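Local coordinates for protein Lysine/ornithine decarboxylase (Selenomonas ruminantium, PDB 5GJO) that decarboxylates both L-lysine and L-ornithine with the help of pyridoxal 5'-phosphate, giving cadaverine and putrescine, and works as a homodimer, at residues Ala105-Asn110 / Lys127-Ala132; Glu193-Ala198 / Thr213-Gly218. The protein carries 2 engineered substitutions. One frame throughout, in Å; residues are numbered along the deposited sequence.

Interaction 1 of 2, residues Ala105-Asn110 / Lys127-Ala132; sequences AAADYN and KAVPGA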
ATOM      1  N   ALA A 105      -9.663  13.827  18.504  1.00 24.45           N
ATOM      2  CA  ALA A 105      -9.045  14.949  17.770  1.00 23.34           C
ATOM      3  C   ALA A 105     -10.036  16.006  17.366  1.00 21.08           C
ATOM      4  O   ALA A 105      -9.794  17.216  17.456  1.00 22.28           O
ATOM      5  CB  ALA A 105      -8.209  14.430  16.562  1.00 24.25           C
ATOM      6  N   ALA A 106     -11.216  15.574  16.933  1.00 21.74           N
ATOM      7  CA  ALA A 106     -12.242  16.511  16.564  1.00 23.04           C
ATOM      8  C   ALA A 106     -12.605  17.402  17.749  1.00 24.00           C
ATOM      9  O   ALA A 106     -12.666  18.608  17.585  1.00 21.34           O
ATOM     10  CB  ALA A 106     -13.465  15.814  16.011  1.00 24.44           C
ATOM     11  N   ALA A 107     -12.771  16.794  18.920  1.00 25.87           N
ATOM     12  CA  ALA A 107     -13.128  17.550  20.156  1.00 28.30           C
ATOM     13  C   ALA A 107     -12.012  18.541  20.471  1.00 25.64           C
ATOM     14  O   ALA A 107     -12.253  19.718  20.573  1.00 28.22           O
ATOM     15  CB  ALA A 107     -13.292  16.606  21.318  1.00 28.21           C
ATOM     16  N   ASP A 108     -10.804  18.033  20.510  1.00 26.30           N
ATOM     17  CA  ASP A 108      -9.602  18.903  20.776  1.00 28.36           C
ATOM     18  C   ASP A 108      -9.478  20.097  19.852  1.00 29.26           C
ATOM     19  O   ASP A 108      -9.204  21.226  20.308  1.00 24.97           O
ATOM     20  CB  ASP A 108      -8.348  18.077  20.764  1.00 27.52           C
ATOM     21  CG  ASP A 108      -8.338  17.030  21.879  1.00 38.31           C
ATOM     22  OD1 ASP A 108      -9.158  17.126  22.857  1.00 40.87           O
ATOM     23  OD2 ASP A 108      -7.522  16.074  21.786  1.00 38.21           O
ATOM     24  N   TYR A 109      -9.784  19.924  18.560  1.00 24.52           N
ATOM     25  CA  TYR A 109      -9.585  21.001  17.633  1.00 20.79           C
ATOM     26  C   TYR A 109     -10.781  21.784  17.302  1.00 19.02           C
ATOM     27  O   TYR A 109     -10.756  22.673  16.429  1.00 21.29           O
ATOM     28  CB  TYR A 109      -8.895  20.495  16.378  1.00 25.80           C
ATOM     29  CG  TYR A 109      -7.594  19.804  16.593  1.00 25.62           C
ATOM     30  CD1 TYR A 109      -6.582  20.374  17.378  1.00 30.72           C
ATOM     31  CD2 TYR A 109      -7.311  18.585  15.951  1.00 28.53           C
ATOM     32  CE1 TYR A 109      -5.370  19.684  17.560  1.00 29.91           C
ATOM     33  CE2 TYR A 109      -6.110  17.918  16.117  1.00 30.27           C
ATOM     34  CZ  TYR A 109      -5.135  18.485  16.917  1.00 33.38           C
ATOM     35  OH  TYR A 109      -3.956  17.804  17.052  1.00 37.98           O
ATOM     36  N   ASN A 110     -11.897  21.499  18.003  1.00 23.48           N
ATOM     37  CA  ASN A 110     -13.137  22.240  17.783  1.00 21.10           C
ATOM     38  C   ASN A 110     -13.662  21.971  16.344  1.00 18.42           C
ATOM     39  O   ASN A 110     -14.207  22.873  15.691  1.00 19.77           O
ATOM     40  CB  ASN A 110     -13.006  23.742  18.009  1.00 25.09           C
ATOM     41  CG  ASN A 110     -12.617  24.099  19.468  1.00 31.24           C
ATOM     42  OD1 ASN A 110     -13.109  23.494  20.399  1.00 33.65           O
ATOM     43  ND2 ASN A 110     -11.800  25.120  19.642  1.00 31.83           N
ATOM     44  N   LYS A 127     -21.795  12.178  21.976  1.00 23.66           N
ATOM     45  CA  LYS A 127     -20.967  12.097  23.118  1.00 29.33           C
ATOM     46  C   LYS A 127     -19.665  12.881  22.949  1.00 30.58           C
ATOM     47  O   LYS A 127     -19.187  13.455  23.894  1.00 27.92           O
ATOM     48  CB  LYS A 127     -20.639  10.659  23.395  1.00 31.75           C
ATOM     49  CG  LYS A 127     -19.863  10.445  24.660  1.00 38.01           C
ATOM     50  CD  LYS A 127     -19.858   9.000  25.133  1.00 42.96           C
ATOM     51  CE  LYS A 127     -18.600   8.783  25.968  1.00 48.46           C
ATOM     52  NZ  LYS A 127     -18.837   7.695  26.941  1.00 59.07           N
ATOM     53  N   ALA A 128     -19.046  12.839  21.774  1.00 26.01           N
ATOM     54  CA  ALA A 128     -17.715  13.404  21.588  1.00 24.71           C
ATOM     55  C   ALA A 128     -17.805  14.874  21.387  1.00 24.33           C
ATOM     56  O   ALA A 128     -16.960  15.587  21.891  1.00 26.08           O
ATOM     57  CB  ALA A 128     -17.009  12.747  20.381  1.00 24.56           C
ATOM     58  N   VAL A 129     -18.785  15.335  20.626  1.00 22.75           N
ATOM     59  CA  VAL A 129     -18.940  16.746  20.288  1.00 24.18           C
ATOM     60  C   VAL A 129     -20.412  17.122  20.314  1.00 24.74           C
ATOM     61  O   VAL A 129     -21.086  17.310  19.280  1.00 22.40           O
ATOM     62  CB  VAL A 129     -18.281  17.127  18.959  1.00 27.35           C
ATOM     63  CG1 VAL A 129     -18.313  18.652  18.766  1.00 30.53           C
ATOM     64  CG2 VAL A 129     -16.848  16.611  18.916  1.00 26.19           C
ATOM     65  N   PRO A 130     -20.961  17.268  21.529  1.00 25.05           N
ATOM     66  CA  PRO A 130     -22.386  17.616  21.603  1.00 23.73           C
ATOM     67  C   PRO A 130     -22.729  18.892  20.893  1.00 22.34           C
ATOM     68  O   PRO A 130     -21.954  19.831  20.834  1.00 24.50           O
ATOM     69  CB  PRO A 130     -22.689  17.682  23.125  1.00 25.83           C
ATOM     70  CG  PRO A 130     -21.467  17.256  23.820  1.00 25.70           C
ATOM     71  CD  PRO A 130     -20.335  17.028  22.835  1.00 27.32           C
ATOM     72  N   GLY A 131     -23.869  18.902  20.221  1.00 19.60           N
ATOM     73  CA  GLY A 131     -24.312  20.044  19.492  1.00 22.13           C
ATOM     74  C   GLY A 131     -23.655  20.229  18.097  1.00 19.35           C
ATOM     75  O   GLY A 131     -23.943  21.176  17.426  1.00 21.06           O
ATOM     76  N   ALA A 132     -22.839  19.273  17.684  1.00 23.21           N
ATOM     77  CA  ALA A 132     -22.128  19.367  16.335  1.00 21.51           C
ATOM     78  C   ALA A 132     -23.101  19.440  15.214  1.00 20.34           C
ATOM     79  O   ALA A 132     -24.212  18.826  15.295  1.00 20.06           O
ATOM     80  CB  ALA A 132     -21.192  18.163  16.139  1.00 22.40           C
TER
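Val129 and Ala107 bring together the C-terminal ends of two neighbouring helices, 100-109 and 122-128, and show how a small residue on one helix can receive a branched one from the end of the next. From CB of Val129 the side chain divides at once. CG1 lies anti to the backbone N (chi1 -172°) and takes no part in the touch, whereas CG2, anti to the carbonyl carbon, is the branch that reaches across. This methyl meets the backbone of the opposite helix as much as its side chains: CG2 of Val129 stands 4.0 Å from CA of Ala107 and 4.1 Å from N of the same residue. CB of Ala107 is a little farther, 4.3 Å from CG2 of Val129, and the carbonyl carbon of Ala106 marks the far limit of the touch. The Ala107 methyl has a second neighbour, the carbonyl oxygen of Ala128, with CB and O 3.8 Å apart. No hydrogen bond joins the two segments; with nothing larger than a methyl on Ala107 and Ala128, the backbones come close, CA of Ala107 lying 5.9 Å from CA of Val129.

Both segments change course just here. Asn110, with positive phi, closes helix 100-109 in a Schellman motif, its N bonded to Ala107 O. Val129 begins a type II beta turn, in which Gly131 takes up a positive phi (80°) and the N of Ala132 returns to Val129 O. Phe114 of strand 113-116 touches Ala106, Val129 and Ala132. Consecutive helices side by side over the strand that connects them, with their exit turns leading inward to strands 113-116 and 133-137, are characteristic of the outer layer of a TIM-type alpha/beta barrel, here the pyridoxal-binding domain.

Interaction 2 of 2, residues Glu193-Ala198 / Thr213-Gly218; sequences EALLVA and TDLDIG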
ATOM      1  N   GLU A 193     -29.180  14.306 -10.695  1.00 14.65           N
ATOM      2  CA  GLU A 193     -30.146  13.426 -10.041  1.00 14.70           C
ATOM      3  C   GLU A 193     -30.103  13.493  -8.497  1.00 16.09           C
ATOM      4  O   GLU A 193     -31.114  13.594  -7.858  1.00 15.00           O
ATOM      5  CB  GLU A 193     -29.964  11.979 -10.515  1.00 17.85           C
ATOM      6  CG  GLU A 193     -30.689  10.941  -9.672  1.00 21.53           C
ATOM      7  CD  GLU A 193     -30.616   9.510 -10.207  1.00 22.80           C
ATOM      8  OE1 GLU A 193     -30.599   9.336 -11.426  1.00 25.51           O
ATOM      9  OE2 GLU A 193     -30.614   8.578  -9.401  1.00 22.14           O
ATOM     10  N   ALA A 194     -28.909  13.469  -7.928  1.00 14.22           N
ATOM     11  CA  ALA A 194     -28.721  13.589  -6.491  1.00 15.68           C
ATOM     12  C   ALA A 194     -29.248  14.888  -5.946  1.00 14.78           C
ATOM     13  O   ALA A 194     -29.881  14.912  -4.834  1.00 17.26           O
ATOM     14  CB  ALA A 194     -27.266  13.375  -6.165  1.00 14.04           C
ATOM     15  N   LEU A 195     -29.021  15.933  -6.703  1.00 15.48           N
ATOM     16  CA  LEU A 195     -29.569  17.241  -6.399  1.00 15.04           C
ATOM     17  C   LEU A 195     -31.107  17.284  -6.321  1.00 18.12           C
ATOM     18  O   LEU A 195     -31.681  17.891  -5.375  1.00 17.67           O
ATOM     19  CB  LEU A 195     -29.028  18.286  -7.353  1.00 13.92           C
ATOM     20  CG  LEU A 195     -27.545  18.581  -6.993  1.00 14.39           C
ATOM     21  CD1 LEU A 195     -26.981  19.393  -8.146  1.00 15.39           C
ATOM     22  CD2 LEU A 195     -27.254  19.267  -5.660  1.00 15.70           C
ATOM     23  N   LEU A 196     -31.759  16.587  -7.224  1.00 15.11           N
ATOM     24  CA  LEU A 196     -33.270  16.573  -7.247  1.00 16.81           C
ATOM     25  C   LEU A 196     -33.729  15.810  -6.042  1.00 16.97           C
ATOM     26  O   LEU A 196     -34.695  16.165  -5.401  1.00 15.28           O
ATOM     27  CB  LEU A 196     -33.801  15.881  -8.491  1.00 15.67           C
ATOM     28  CG  LEU A 196     -33.604  16.762  -9.730  1.00 17.68           C
ATOM     29  CD1 LEU A 196     -33.547  15.986 -11.007  1.00 20.15           C
ATOM     30  CD2 LEU A 196     -34.663  17.842  -9.905  1.00 19.26           C
ATOM     31  N   VAL A 197     -33.078  14.695  -5.758  1.00 15.52           N
ATOM     32  CA  VAL A 197     -33.427  13.917  -4.575  1.00 18.02           C
ATOM     33  C   VAL A 197     -33.289  14.715  -3.288  1.00 20.18           C
ATOM     34  O   VAL A 197     -34.191  14.742  -2.404  1.00 16.94           O
ATOM     35  CB  VAL A 197     -32.587  12.605  -4.476  1.00 18.47           C
ATOM     36  CG1 VAL A 197     -32.852  11.882  -3.175  1.00 18.96           C
ATOM     37  CG2 VAL A 197     -32.909  11.683  -5.682  1.00 19.33           C
ATOM     38  N   ALA A 198     -32.171  15.432  -3.185  1.00 17.57           N
ATOM     39  CA  ALA A 198     -31.930  16.237  -1.987  1.00 17.97           C
ATOM     40  C   ALA A 198     -32.982  17.368  -1.845  1.00 16.61           C
ATOM     41  O   ALA A 198     -33.389  17.686  -0.714  1.00 16.95           O
ATOM     42  CB  ALA A 198     -30.500  16.821  -1.998  1.00 16.40           C
ATOM     43  N   THR A 213     -30.060  23.771   6.141  1.00 20.66           N
ATOM     44  CA  THR A 213     -29.387  24.976   5.648  1.00 20.35           C
ATOM     45  C   THR A 213     -28.213  24.687   4.637  1.00 20.15           C
ATOM     46  O   THR A 213     -27.812  25.604   3.910  1.00 18.56           O
ATOM     47  CB  THR A 213     -28.772  25.748   6.834  1.00 20.56           C
ATOM     48  OG1 THR A 213     -27.905  24.959   7.604  1.00 21.00           O
ATOM     49  CG2 THR A 213     -29.869  26.269   7.836  1.00 27.04           C
ATOM     50  N   ASP A 214     -27.631  23.490   4.724  1.00 18.82           N
ATOM     51  CA  ASP A 214     -26.396  23.133   4.015  1.00 17.78           C
ATOM     52  C   ASP A 214     -26.499  21.855   3.199  1.00 19.39           C
ATOM     53  O   ASP A 214     -27.052  20.887   3.656  1.00 17.94           O
ATOM     54  CB  ASP A 214     -25.285  22.925   5.020  1.00 17.99           C
ATOM     55  CG  ASP A 214     -24.766  24.226   5.595  1.00 23.93           C
ATOM     56  OD1 ASP A 214     -25.543  24.911   6.244  1.00 22.49           O
ATOM     57  OD2 ASP A 214     -23.595  24.534   5.402  1.00 21.03           O
ATOM     58  N   LEU A 215     -25.902  21.863   2.014  1.00 17.19           N
ATOM     59  CA  LEU A 215     -25.923  20.710   1.136  1.00 15.28           C
ATOM     60  C   LEU A 215     -24.431  20.502   0.674  1.00 17.21           C
ATOM     61  O   LEU A 215     -23.790  21.451   0.290  1.00 16.04           O
ATOM     62  CB  LEU A 215     -26.754  21.017  -0.034  1.00 17.35           C
ATOM     63  CG  LEU A 215     -26.792  20.074  -1.193  1.00 18.53           C
ATOM     64  CD1 LEU A 215     -27.459  18.761  -0.719  1.00 19.14           C
ATOM     65  CD2 LEU A 215     -27.515  20.692  -2.409  1.00 19.57           C
ATOM     66  N   ASP A 216     -23.915  19.291   0.832  1.00 14.65           N
ATOM     67  CA  ASP A 216     -22.527  18.965   0.408  1.00 15.67           C
ATOM     68  C   ASP A 216     -22.668  17.897  -0.707  1.00 15.22           C
ATOM     69  O   ASP A 216     -23.111  16.790  -0.470  1.00 15.19           O
ATOM     70  CB  ASP A 216     -21.762  18.473   1.608  1.00 16.33           C
ATOM     71  CG  ASP A 216     -20.274  18.257   1.351  1.00 16.61           C
ATOM     72  OD1 ASP A 216     -19.956  17.657   0.331  1.00 16.37           O
ATOM     73  OD2 ASP A 216     -19.425  18.606   2.228  1.00 17.50           O
ATOM     74  N   ILE A 217     -22.250  18.267  -1.905  1.00 14.53           N
ATOM     75  CA  ILE A 217     -22.324  17.461  -3.067  1.00 14.17           C
ATOM     76  C   ILE A 217     -21.158  16.461  -3.294  1.00 14.31           C
ATOM     77  O   ILE A 217     -21.169  15.797  -4.324  1.00 13.68           O
ATOM     78  CB  ILE A 217     -22.467  18.328  -4.332  1.00 13.34           C
ATOM     79  CG1 ILE A 217     -21.204  19.110  -4.687  1.00 13.96           C
ATOM     80  CG2 ILE A 217     -23.639  19.280  -4.172  1.00 15.27           C
ATOM     81  CD1 ILE A 217     -21.221  19.547  -6.120  1.00 14.08           C
ATOM     82  N   GLY A 218     -20.227  16.398  -2.368  1.00 12.69           N
ATOM     83  CA  GLY A 218     -19.110  15.449  -2.438  1.00 12.96           C
ATOM     84  C   GLY A 218     -18.131  15.784  -3.545  1.00 12.86           C
ATOM     85  O   GLY A 218     -18.042  16.959  -3.970  1.00 13.00           O
TER
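Leu195 and Ala198 of helix 189-207 rest on Leu215 and Ile217, at the closing step of a beta-alpha-beta unit: strand 173-178 leads into the helix, and the helix returns to the parallel strand 214-216. The case illustrates how a barrel helix is seated on its own strand by a handful of aliphatic groups.

Apolar contacts do all the work between the two segments, and all four residues are buried. Leu195 places CG beside its backbone N (chi1 -73°), which carries the end of the side chain nearer the strand than its CB direction alone would suggest. Its CD2 then serves two partners: it meets CD2 of Leu215 at 3.6 Å and CG2 of Ile217 at 3.9 Å, each pair of side chains running at a slant to one another. Leu215 extends both its methyls to the helix, for its CD1 lies 3.8 Å from CB of Ala198, one helical turn beyond Leu195. Gln243 and Ile240 of helix 233-247 flank this layer, touching Leu195 and Ile217 respectively.

No hydrogen bond crosses between the segments; two side-chain hydrogen bonds lie within 213-218. At its start, OG1 of Thr213 donates to OD1 of Asp214, which accepts through its anti lone pair, the one turned away from OD2, while OD2 itself forms a salt bridge with Arg113 outside the segment. At its end Asp216 makes an Asx turn leading toward the cofactor-binding Gly219 and Gly220: Gly218 N approaches Asp216 OD1 at 3.0 Å, nearly in line with the C-O bond, with an N-H...O angle of 156°.

In the fold
The two contacts follow one another along the chain, interaction 1 closing before interaction 2 opens, and their centres lie 25 Å apart, with about 11 Å between nearest atoms. Both lie against the parallel sheet of the pyridoxal-binding barrel: the segments of interaction 1 lead into strands 113-116 and 133-137, while interaction 2 includes strand 214-216. They exemplify two ways of building the helical shell. Interaction 1 sets helix 100-109 beside the end of helix 122-128, whereas interaction 2 seats helix 189-207 on a strand. Neither belongs to the cofactor site, although Ile217's side chain is about 10 Å from a bound pyridoxal 5'-phosphate; both join helices of the barrel whose pocket holds it.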